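Local coordinates for protein hydroquinone dioxygenase large subunit (Pseudomonas sp., PDB 4ZXA) that probably catalyses, as the large subunit of a two-subunit iron-dependent dioxygenase, the oxidative ring opening of hydroquinone, at residues E38-R41 and A46-T49; F144-E149 and T247-L252; I165-I170 and S226-N231. All coordinates share one frame; numbering follows the deposited sequence.

Contact 1: residues E38-R41 and A46-T49; sequences ELSR and ARIT
Glu38 to Arg41 pair in sequence with Thr49 to Ala46 as neighbouring antiparallel strands of a β-hairpin, the short segments running at 160° to each other. Backbone bonds form at two hydrogen-bonded pairs. At Glu38–Thr49, Glu38 N donates to Thr49 O and Thr49 N returns a 2.9 Å bond to Glu38 O. At Ser40–Arg47, Ser40 N binds Arg47 O, while Arg47 N reaches Ser40 O at 2.6 Å. Weaker CA-H...O contacts fill the gaps, as where Ile48 CA comes 3.4 Å from Glu38 O.

Apolar packing falls to the face carrying Leu39, Arg41, Ala46 and Ile48. Leu39 and Ile48 lie alongside each other at a non-hydrogen-bonded pair and meet tightly, Leu39 CD2 being 3.3 Å from Ile48 CD1. Ile48 CG1 stands anti to the carbonyl carbon (chi1 -52°), and the second turn of the chain brings CD1 back against the leucine. Helices 63-75 and 122-136 close over this face, Phe66 touching Ile48 and Trp136 touching Leu39. Arg41 shares the face, but its guanidinium runs on to the carbonyl oxygen of Ala153.

Polar contacts gather on the other face, with Glu38, Ser40, Arg47 and Thr49. The side chains of Glu38 and Thr49 point the same way, so that Thr49 OG1 is pressed to 3.0 Å from Glu38 CB. Arg47 runs out, extended, past Ser40, and its NH2 makes a weak hydrogen bond to Ser58 OG. A water ties the strands together on this face: it is hydrogen-bonded to Glu38 OE1 and Arg47 O, and lies 3.0 Å from Ser40 OG, its third partner.

Contact 2: residues F144-E149 and T247-L252; sequences FAAPEE and TEEFIL. With H8N (4-hydroxybenzonitrile), chain J.
Ala146 presses its methyl group onto the carboxylate end of Glu249, with Ala146 CB 3.5 Å from Glu249 CD. Glu249 CG lies anti to the backbone N (chi1 -163°) and the chain stays extended beyond it, which lays the whole side chain along that methyl. This is the close-packed, buried half of the contact. Glu149 OE1 stands 4.3 Å from Glu249 OE1, a pairing of like charges that is probably eased by Arg310, whose NH1 forms salt bridges to both oxygens; Arg192 takes Glu249 OE2, and Asn191 ND2 binds Glu149 OE2. Glu149 OE1 also receives Ala146 N at 3.0 Å on its anti lone pair, tying Glu149 back to the residue that precedes the 147-149 3-10 turn.

No hydrogen bond joins the two segments anywhere; the other, looser half is partly exposed and rests on apolar contact. Here Pro147 CG sits over one face of the Phe250 ring in a CH-π contact, 4.1 Å from the ring centroid and shifted toward the rim. Ile251 CG1 occupies the opposite face, 3.6 Å above the ring plane. Tyr44 of the second subunit, another copy of this protein, meets the Phe250 ring and packs on Pro147, so this edge lies at the subunit interface; its OH also reaches across to bond Glu249 OE2.

The chain turns a corner at Phe250, between two strands of the cupin domain. Just before it, Glu248 OE2 is hydrogen-bonded to the phenol oxygen OAB of 4-hydroxybenzonitrile, although the modelled length is doubtfully short; after it, Leu252 CD1 lies 3.9 Å from CAE of the ligand. The 144-149 loop thus rests on the corner joining strands 241-249 and 251-257, with Arg68 of helix 63-75 against Pro147 and strand 310-318 beside Glu248.

Contact 3: residues I165-I170 and S226-N231; sequences IERFRI and SDVTWN. With H8N (4-hydroxybenzonitrile), chain J.
Arg167 and Val228 mark the nearest backbone approach of two irregular segments, with 9.8 Å between their CA atoms, so long side chains bridge the gap. Residues 165-170 begin at the last residue of helix 162-165, and Glu166 is the first to leave helical geometry; in 226-231, Trp230 takes a left-handed backbone conformation before Asn231. Arg167 NE donates to Asp227 OD2 at 3.1 Å in a salt bridge, and NH2 adds a weak bond to the same oxygen. The carboxylate is approached from above its plane, the two flat groups being 62° apart. Val228 CG1 lies over one guanidinium face, 3.7 Å from Arg167 NE.

The 226-231 loop leads into strand 236-238 of the cupin domain and lines its ligand pocket: Trp230 CA is 3.4 Å from the phenol oxygen OAB of 4-hydroxybenzonitrile. With a leucine in place of Arg167, Asp227 would probably lose the countercharge that holds it to the 165-170 loop, and Asp142, salt-bridged to NH1, would lose a partner too.

Arg169 lies further along, its chain extended from CG to NE. Asn231 ND2 sits over one face of its guanidinium, 3.5 Å from NH2; both are donors, so they do not hydrogen-bond, and the planes are tilted 47° apart. Asn231 CG is anti to the backbone N (chi1 -161°), which sends the amide toward the arginine, while OD1 receives a weak bond from Trp76 NE1.

In the fold
Contact 1 stands apart, its centre about 24 Å from that of contact 2 and in a separate N-terminal sheet, where a regular backbone ladder does the joining. Contact 2 sets a loop on a strand corner and contact 3 joins two loops, both through side chains, and contact 3 is nested in the chain between the two segments of contact 2. They touch directly: Trp230 NE1 reaches Glu249 O, and Thr229 N reaches Phe144 O. Both also meet 4-hydroxybenzonitrile. Contacts 1 and 2 are partly buried, the latter with carboxylates beside an intersubunit edge, whereas contact 3 is a surface contact resting on an arginine–aspartate salt bridge and an arginine set over an asparagine amide. Helix 63-75 is a common neighbour of all three.

Contact 1: residues E38-R41 and A46-T49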
loop_
_atom_site.group_PDB
_atom_site.type_symbol
_atom_site.label_atom_id
_atom_site.label_comp_id
_atom_site.label_asym_id
_atom_site.label_seq_id
_atom_site.Cartn_x
_atom_site.Cartn_y
_atom_site.Cartn_z
ATOM N N GLU E 38 -19.520 -10.087 -2.719
ATOM C CA GLU E 38 -18.821 -11.342 -2.544
ATOM C C GLU E 38 -17.406 -11.077 -2.075
ATOM O O GLU E 38 -16.641 -10.364 -2.733
ATOM C CB GLU E 38 -18.773 -12.128 -3.846
ATOM C CG GLU E 38 -19.179 -13.571 -3.679
ATOM C CD GLU E 38 -18.232 -14.534 -4.356
ATOM O OE1 GLU E 38 -17.068 -14.150 -4.627
ATOM O OE2 GLU E 38 -18.659 -15.682 -4.616
ATOM N N LEU E 39 -17.062 -11.658 -0.935
ATOM C CA LEU E 39 -15.721 -11.537 -0.396
ATOM C C LEU E 39 -14.943 -12.864 -0.448
ATOM O O LEU E 39 -15.355 -13.861 0.164
ATOM C CB LEU E 39 -15.791 -11.012 1.040
ATOM C CG LEU E 39 -16.534 -9.680 1.136
ATOM C CD1 LEU E 39 -17.998 -9.893 1.462
ATOM C CD2 LEU E 39 -15.867 -8.787 2.180
ATOM N N SER E 40 -13.822 -12.869 -1.172
ATOM C CA SER E 40 -12.946 -14.036 -1.207
ATOM C C SER E 40 -11.501 -13.598 -1.095
ATOM O O SER E 40 -11.190 -12.433 -1.319
ATOM C CB SER E 40 -13.126 -14.799 -2.512
ATOM O OG SER E 40 -12.582 -14.059 -3.587
ATOM N N ARG E 41 -10.617 -14.532 -0.772
ATOM C CA ARG E 41 -9.195 -14.236 -0.715
ATOM C C ARG E 41 -8.383 -15.373 -1.313
ATOM O O ARG E 41 -8.797 -16.524 -1.287
ATOM C CB ARG E 41 -8.755 -13.974 0.726
ATOM C CG ARG E 41 -8.401 -15.221 1.507
ATOM C CD ARG E 41 -7.339 -14.941 2.550
ATOM N NE ARG E 41 -6.002 -14.877 1.971
ATOM C CZ ARG E 41 -4.887 -14.719 2.673
ATOM N NH1 ARG E 41 -4.939 -14.607 3.988
ATOM N NH2 ARG E 41 -3.718 -14.674 2.058
ATOM N N ALA E 46 -7.224 -10.108 -0.824
ATOM C CA ALA E 46 -8.660 -10.105 -0.608
ATOM C C ALA E 46 -9.297 -9.558 -1.880
ATOM O O ALA E 46 -8.757 -8.651 -2.525
ATOM C CB ALA E 46 -9.026 -9.235 0.584
ATOM N N ARG E 47 -10.443 -10.110 -2.246
ATOM C CA ARG E 47 -11.127 -9.670 -3.439
ATOM C C ARG E 47 -12.590 -9.420 -3.150
ATOM O O ARG E 47 -13.262 -10.268 -2.576
ATOM C CB ARG E 47 -10.986 -10.718 -4.529
ATOM C CG ARG E 47 -11.809 -10.400 -5.769
ATOM C CD ARG E 47 -11.715 -11.529 -6.752
ATOM N NE ARG E 47 -12.408 -11.222 -7.986
ATOM C CZ ARG E 47 -12.933 -12.147 -8.780
ATOM N NH1 ARG E 47 -12.839 -13.428 -8.441
ATOM N NH2 ARG E 47 -13.558 -11.792 -9.898
ATOM N N ILE E 48 -13.081 -8.256 -3.560
ATOM C CA ILE E 48 -14.461 -7.871 -3.316
ATOM C C ILE E 48 -15.152 -7.692 -4.638
ATOM O O ILE E 48 -14.652 -6.971 -5.487
ATOM C CB ILE E 48 -14.548 -6.523 -2.566
ATOM C CG1 ILE E 48 -13.686 -6.562 -1.309
ATOM C CG2 ILE E 48 -16.005 -6.183 -2.210
ATOM C CD1 ILE E 48 -14.134 -7.642 -0.366
ATOM N N THR E 49 -16.305 -8.332 -4.816
ATOM C CA THR E 49 -17.110 -8.096 -6.007
ATOM C C THR E 49 -18.456 -7.483 -5.645
ATOM O O THR E 49 -18.918 -7.611 -4.512
ATOM C CB THR E 49 -17.334 -9.381 -6.845
ATOM O OG1 THR E 49 -18.103 -10.329 -6.096
ATOM C CG2 THR E 49 -16.012 -10.001 -7.249
HETATM O O HOH W 1 -14.589 -12.137 -4.647
#

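Contact 2: residues F144-E149 and T247-L252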
loop_
_atom_site.group_PDB
_atom_site.type_symbol
_atom_site.label_atom_id
_atom_site.label_comp_id
_atom_site.label_asym_id
_atom_site.label_seq_id
_atom_site.Cartn_x
_atom_site.Cartn_y
_atom_site.Cartn_z
ATOM N N PHE E 144 -3.444 -7.293 14.494
ATOM C CA PHE E 144 -3.433 -6.198 15.457
ATOM C C PHE E 144 -2.026 -5.656 15.750
ATOM O O PHE E 144 -1.857 -4.733 16.545
ATOM C CB PHE E 144 -4.063 -6.672 16.756
ATOM C CG PHE E 144 -5.364 -6.011 17.078
ATOM C CD1 PHE E 144 -6.427 -6.757 17.559
ATOM C CD2 PHE E 144 -5.514 -4.642 16.934
ATOM C CE1 PHE E 144 -7.615 -6.156 17.868
ATOM C CE2 PHE E 144 -6.712 -4.026 17.256
ATOM C CZ PHE E 144 -7.757 -4.787 17.722
ATOM N N ALA E 145 -1.022 -6.229 15.105
ATOM C CA ALA E 145 0.361 -5.883 15.392
ATOM C C ALA E 145 1.031 -5.195 14.213
ATOM O O ALA E 145 0.564 -5.302 13.081
ATOM C CB ALA E 145 1.133 -7.128 15.773
ATOM N N ALA E 146 2.121 -4.484 14.492
ATOM C CA ALA E 146 2.937 -3.885 13.444
ATOM C C ALA E 146 3.689 -4.967 12.695
ATOM O O ALA E 146 3.870 -6.075 13.205
ATOM C CB ALA E 146 3.911 -2.888 14.022
ATOM N N PRO E 147 4.119 -4.651 11.470
ATOM C CA PRO E 147 4.744 -5.653 10.605
ATOM C C PRO E 147 5.994 -6.268 11.223
ATOM O O PRO E 147 6.184 -7.473 11.137
ATOM C CB PRO E 147 5.068 -4.857 9.340
ATOM C CG PRO E 147 4.014 -3.770 9.322
ATOM C CD PRO E 147 3.802 -3.406 10.749
ATOM N N GLU E 148 6.821 -5.446 11.852
ATOM C CA GLU E 148 8.040 -5.923 12.503
ATOM C C GLU E 148 7.764 -6.913 13.633
ATOM O O GLU E 148 8.673 -7.579 14.126
ATOM C CB GLU E 148 8.851 -4.735 13.031
ATOM C CG GLU E 148 9.721 -4.087 11.983
ATOM C CD GLU E 148 10.819 -5.014 11.514
ATOM O OE1 GLU E 148 11.921 -4.967 12.109
ATOM O OE2 GLU E 148 10.580 -5.790 10.558
ATOM N N GLU E 149 6.500 -7.008 14.032
ATOM C CA GLU E 149 6.115 -7.829 15.173
ATOM C C GLU E 149 5.456 -9.144 14.803
ATOM O O GLU E 149 5.161 -9.957 15.672
ATOM C CB GLU E 149 5.096 -7.087 16.033
ATOM C CG GLU E 149 5.551 -5.844 16.740
ATOM C CD GLU E 149 4.470 -5.347 17.694
ATOM O OE1 GLU E 149 3.384 -4.932 17.228
ATOM O OE2 GLU E 149 4.694 -5.399 18.916
ATOM N N THR E 247 -1.231 2.748 21.565
ATOM C CA THR E 247 0.142 2.770 21.099
ATOM C C THR E 247 0.163 2.549 19.593
ATOM O O THR E 247 -0.366 1.562 19.102
ATOM C CB THR E 247 0.999 1.720 21.835
ATOM O OG1 THR E 247 0.541 0.405 21.509
ATOM C CG2 THR E 247 0.881 1.926 23.350
ATOM N N GLU E 248 0.772 3.482 18.869
ATOM C CA GLU E 248 0.708 3.506 17.418
ATOM C C GLU E 248 2.058 3.201 16.781
ATOM O O GLU E 248 3.086 3.783 17.136
ATOM C CB GLU E 248 0.204 4.871 16.923
ATOM C CG GLU E 248 -0.762 5.576 17.858
ATOM C CD GLU E 248 -2.132 4.915 17.950
ATOM O OE1 GLU E 248 -2.213 3.676 18.122
ATOM O OE2 GLU E 248 -3.142 5.652 17.862
ATOM N N GLU E 249 2.051 2.261 15.847
ATOM C CA GLU E 249 3.246 1.910 15.097
ATOM C C GLU E 249 2.893 1.759 13.624
ATOM O O GLU E 249 1.790 1.344 13.287
ATOM C CB GLU E 249 3.880 0.630 15.638
ATOM C CG GLU E 249 5.313 0.430 15.195
ATOM C CD GLU E 249 5.985 -0.737 15.875
ATOM O OE1 GLU E 249 5.516 -1.161 16.945
ATOM O OE2 GLU E 249 6.988 -1.232 15.337
ATOM N N PHE E 250 3.842 2.074 12.749
ATOM C CA PHE E 250 3.609 2.010 11.314
ATOM C C PHE E 250 2.491 2.945 10.852
ATOM O O PHE E 250 2.509 4.137 11.136
ATOM C CB PHE E 250 3.304 0.570 10.894
ATOM C CG PHE E 250 3.447 0.323 9.424
ATOM C CD1 PHE E 250 4.523 0.832 8.725
ATOM C CD2 PHE E 250 2.503 -0.420 8.738
ATOM C CE1 PHE E 250 4.655 0.605 7.373
ATOM C CE2 PHE E 250 2.633 -0.647 7.387
ATOM C CZ PHE E 250 3.709 -0.136 6.706
ATOM N N ILE E 251 1.540 2.400 10.105
ATOM C CA ILE E 251 0.458 3.192 9.536
ATOM C C ILE E 251 -0.924 2.809 10.045
ATOM O O ILE E 251 -1.263 1.635 10.092
ATOM C CB ILE E 251 0.431 3.050 7.998
ATOM C CG1 ILE E 251 1.833 3.212 7.415
ATOM C CG2 ILE E 251 -0.529 4.048 7.377
ATOM C CD1 ILE E 251 1.922 2.858 5.957
ATOM N N LEU E 252 -1.721 3.806 10.420
ATOM C CA LEU E 252 -3.134 3.570 10.737
ATOM C C LEU E 252 -3.746 2.678 9.641
ATOM O O LEU E 252 -3.734 3.029 8.466
ATOM C CB LEU E 252 -3.894 4.901 10.822
ATOM C CG LEU E 252 -5.390 4.820 11.152
ATOM C CD1 LEU E 252 -5.632 4.247 12.555
ATOM C CD2 LEU E 252 -6.071 6.181 11.000
HETATM N NAA H8N J . -9.554 8.508 13.695
HETATM C CAC H8N J . -8.858 7.826 14.292
HETATM C CAI H8N J . -7.926 6.971 15.085
HETATM C CAF H8N J . -6.765 7.548 15.583
HETATM C CAD H8N J . -5.869 6.783 16.324
HETATM C CAH H8N J . -6.175 5.449 16.543
HETATM O OAB H8N J . -5.296 4.683 17.260
HETATM C CAE H8N J . -7.337 4.868 16.046
HETATM C CAG H8N J . -8.224 5.640 15.311
#

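Contact 3: residues I165-I170 and S226-N231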
loop_
_atom_site.group_PDB
_atom_site.type_symbol
_atom_site.label_atom_id
_atom_site.label_comp_id
_atom_site.label_asym_id
_atom_site.label_seq_id
_atom_site.Cartn_x
_atom_site.Cartn_y
_atom_site.Cartn_z
ATOM N N ILE E 165 -7.272 -12.426 17.217
ATOM C CA ILE E 165 -8.449 -11.754 16.702
ATOM C C ILE E 165 -9.618 -11.696 17.690
ATOM O O ILE E 165 -10.517 -10.876 17.528
ATOM C CB ILE E 165 -8.904 -12.338 15.359
ATOM C CG1 ILE E 165 -9.258 -13.807 15.516
ATOM C CG2 ILE E 165 -7.806 -12.159 14.306
ATOM C CD1 ILE E 165 -10.091 -14.342 14.371
ATOM N N GLU E 166 -9.621 -12.555 18.702
ATOM C CA GLU E 166 -10.672 -12.487 19.725
ATOM C C GLU E 166 -10.096 -12.061 21.062
ATOM O O GLU E 166 -10.115 -12.819 22.032
ATOM C CB GLU E 166 -11.376 -13.830 19.916
ATOM C CG GLU E 166 -11.905 -14.500 18.669
ATOM C CD GLU E 166 -12.578 -15.819 19.002
ATOM O OE1 GLU E 166 -12.204 -16.859 18.425
ATOM O OE2 GLU E 166 -13.477 -15.818 19.864
ATOM N N ARG E 167 -9.566 -10.852 21.127
ATOM C CA ARG E 167 -9.053 -10.376 22.393
ATOM C C ARG E 167 -10.223 -9.962 23.285
ATOM O O ARG E 167 -10.979 -9.056 22.962
ATOM C CB ARG E 167 -8.018 -9.265 22.180
ATOM C CG ARG E 167 -6.569 -9.804 22.009
ATOM C CD ARG E 167 -5.812 -9.071 20.915
ATOM N NE ARG E 167 -4.362 -9.249 20.999
ATOM C CZ ARG E 167 -3.560 -9.362 19.939
ATOM N NH1 ARG E 167 -4.085 -9.332 18.726
ATOM N NH2 ARG E 167 -2.244 -9.520 20.077
ATOM N N PHE E 168 -10.399 -10.681 24.384
ATOM C CA PHE E 168 -11.443 -10.362 25.350
ATOM C C PHE E 168 -10.940 -9.242 26.243
ATOM O O PHE E 168 -9.817 -9.304 26.758
ATOM C CB PHE E 168 -11.772 -11.590 26.195
ATOM C CG PHE E 168 -12.845 -11.361 27.219
ATOM C CD1 PHE E 168 -12.538 -10.810 28.458
ATOM C CD2 PHE E 168 -14.156 -11.713 26.955
ATOM C CE1 PHE E 168 -13.520 -10.605 29.404
ATOM C CE2 PHE E 168 -15.141 -11.515 27.901
ATOM C CZ PHE E 168 -14.827 -10.962 29.124
ATOM N N ARG E 169 -11.762 -8.216 26.426
ATOM C CA ARG E 169 -11.366 -7.087 27.258
ATOM C C ARG E 169 -12.462 -6.736 28.253
ATOM O O ARG E 169 -13.602 -6.509 27.866
ATOM C CB ARG E 169 -11.037 -5.865 26.382
ATOM C CG ARG E 169 -9.951 -6.097 25.312
ATOM C CD ARG E 169 -10.145 -5.153 24.101
ATOM N NE ARG E 169 -9.248 -5.454 22.977
ATOM C CZ ARG E 169 -9.509 -5.175 21.696
ATOM N NH1 ARG E 169 -10.648 -4.582 21.337
ATOM N NH2 ARG E 169 -8.621 -5.496 20.765
ATOM N N ILE E 170 -12.123 -6.683 29.535
ATOM C CA ILE E 170 -13.049 -6.102 30.498
ATOM C C ILE E 170 -13.187 -4.606 30.205
ATOM O O ILE E 170 -12.196 -3.896 30.103
ATOM C CB ILE E 170 -12.568 -6.272 31.950
ATOM C CG1 ILE E 170 -12.663 -7.728 32.386
ATOM C CG2 ILE E 170 -13.389 -5.389 32.889
ATOM C CD1 ILE E 170 -12.121 -7.982 33.780
ATOM N N SER E 226 1.128 -2.497 26.105
ATOM C CA SER E 226 0.090 -2.714 25.103
ATOM C C SER E 226 0.543 -3.680 24.016
ATOM O O SER E 226 1.613 -3.512 23.447
ATOM C CB SER E 226 -0.324 -1.389 24.462
ATOM O OG SER E 226 -1.200 -1.613 23.366
ATOM N N ASP E 227 -0.290 -4.668 23.712
ATOM C CA ASP E 227 0.064 -5.727 22.759
ATOM C C ASP E 227 -0.599 -5.544 21.400
ATOM O O ASP E 227 -0.543 -6.444 20.556
ATOM C CB ASP E 227 -0.327 -7.099 23.318
ATOM C CG ASP E 227 -1.815 -7.191 23.643
ATOM O OD1 ASP E 227 -2.354 -6.258 24.299
ATOM O OD2 ASP E 227 -2.452 -8.190 23.237
ATOM N N VAL E 228 -1.230 -4.391 21.189
ATOM C CA VAL E 228 -1.911 -4.093 19.922
ATOM C C VAL E 228 -1.600 -2.672 19.492
ATOM O O VAL E 228 -1.232 -1.837 20.313
ATOM C CB VAL E 228 -3.450 -4.238 20.036
ATOM C CG1 VAL E 228 -3.823 -5.638 20.479
ATOM C CG2 VAL E 228 -4.018 -3.204 21.007
ATOM N N THR E 229 -1.753 -2.393 18.206
ATOM C CA THR E 229 -1.537 -1.043 17.696
ATOM C C THR E 229 -2.814 -0.412 17.137
ATOM O O THR E 229 -3.748 -1.106 16.756
ATOM C CB THR E 229 -0.470 -1.023 16.604
ATOM O OG1 THR E 229 -0.935 -1.788 15.484
ATOM C CG2 THR E 229 0.809 -1.613 17.123
ATOM N N TRP E 230 -2.835 0.913 17.096
ATOM C CA TRP E 230 -3.991 1.659 16.611
ATOM C C TRP E 230 -5.296 1.126 17.199
ATOM O O TRP E 230 -6.202 0.676 16.472
ATOM C CB TRP E 230 -4.006 1.652 15.101
ATOM C CG TRP E 230 -2.691 2.097 14.518
ATOM C CD1 TRP E 230 -1.681 1.299 14.074
ATOM C CD2 TRP E 230 -2.254 3.445 14.329
ATOM N NE1 TRP E 230 -0.641 2.064 13.603
ATOM C CE2 TRP E 230 -0.966 3.387 13.755
ATOM C CE3 TRP E 230 -2.819 4.697 14.585
ATOM C CZ2 TRP E 230 -0.246 4.538 13.422
ATOM C CZ3 TRP E 230 -2.110 5.835 14.260
ATOM C CH2 TRP E 230 -0.838 5.751 13.679
ATOM N N ASN E 231 -5.380 1.177 18.528
ATOM C CA ASN E 231 -6.564 0.719 19.229
ATOM C C ASN E 231 -6.893 1.511 20.491
ATOM O O ASN E 231 -6.556 1.101 21.598
ATOM C CB ASN E 231 -6.453 -0.766 19.547
ATOM C CG ASN E 231 -7.804 -1.389 19.845
ATOM O OD1 ASN E 231 -8.759 -1.215 19.087
ATOM N ND2 ASN E 231 -7.897 -2.095 20.961
HETATM N NAA H8N J . -9.554 8.508 13.695
HETATM C CAC H8N J . -8.858 7.826 14.292
HETATM C CAI H8N J . -7.926 6.971 15.085
HETATM C CAF H8N J . -6.765 7.548 15.583
HETATM C CAD H8N J . -5.869 6.783 16.324
HETATM C CAH H8N J . -6.175 5.449 16.543
HETATM O OAB H8N J . -5.296 4.683 17.260
HETATM C CAE H8N J . -7.337 4.868 16.046
HETATM C CAG H8N J . -8.224 5.640 15.311
#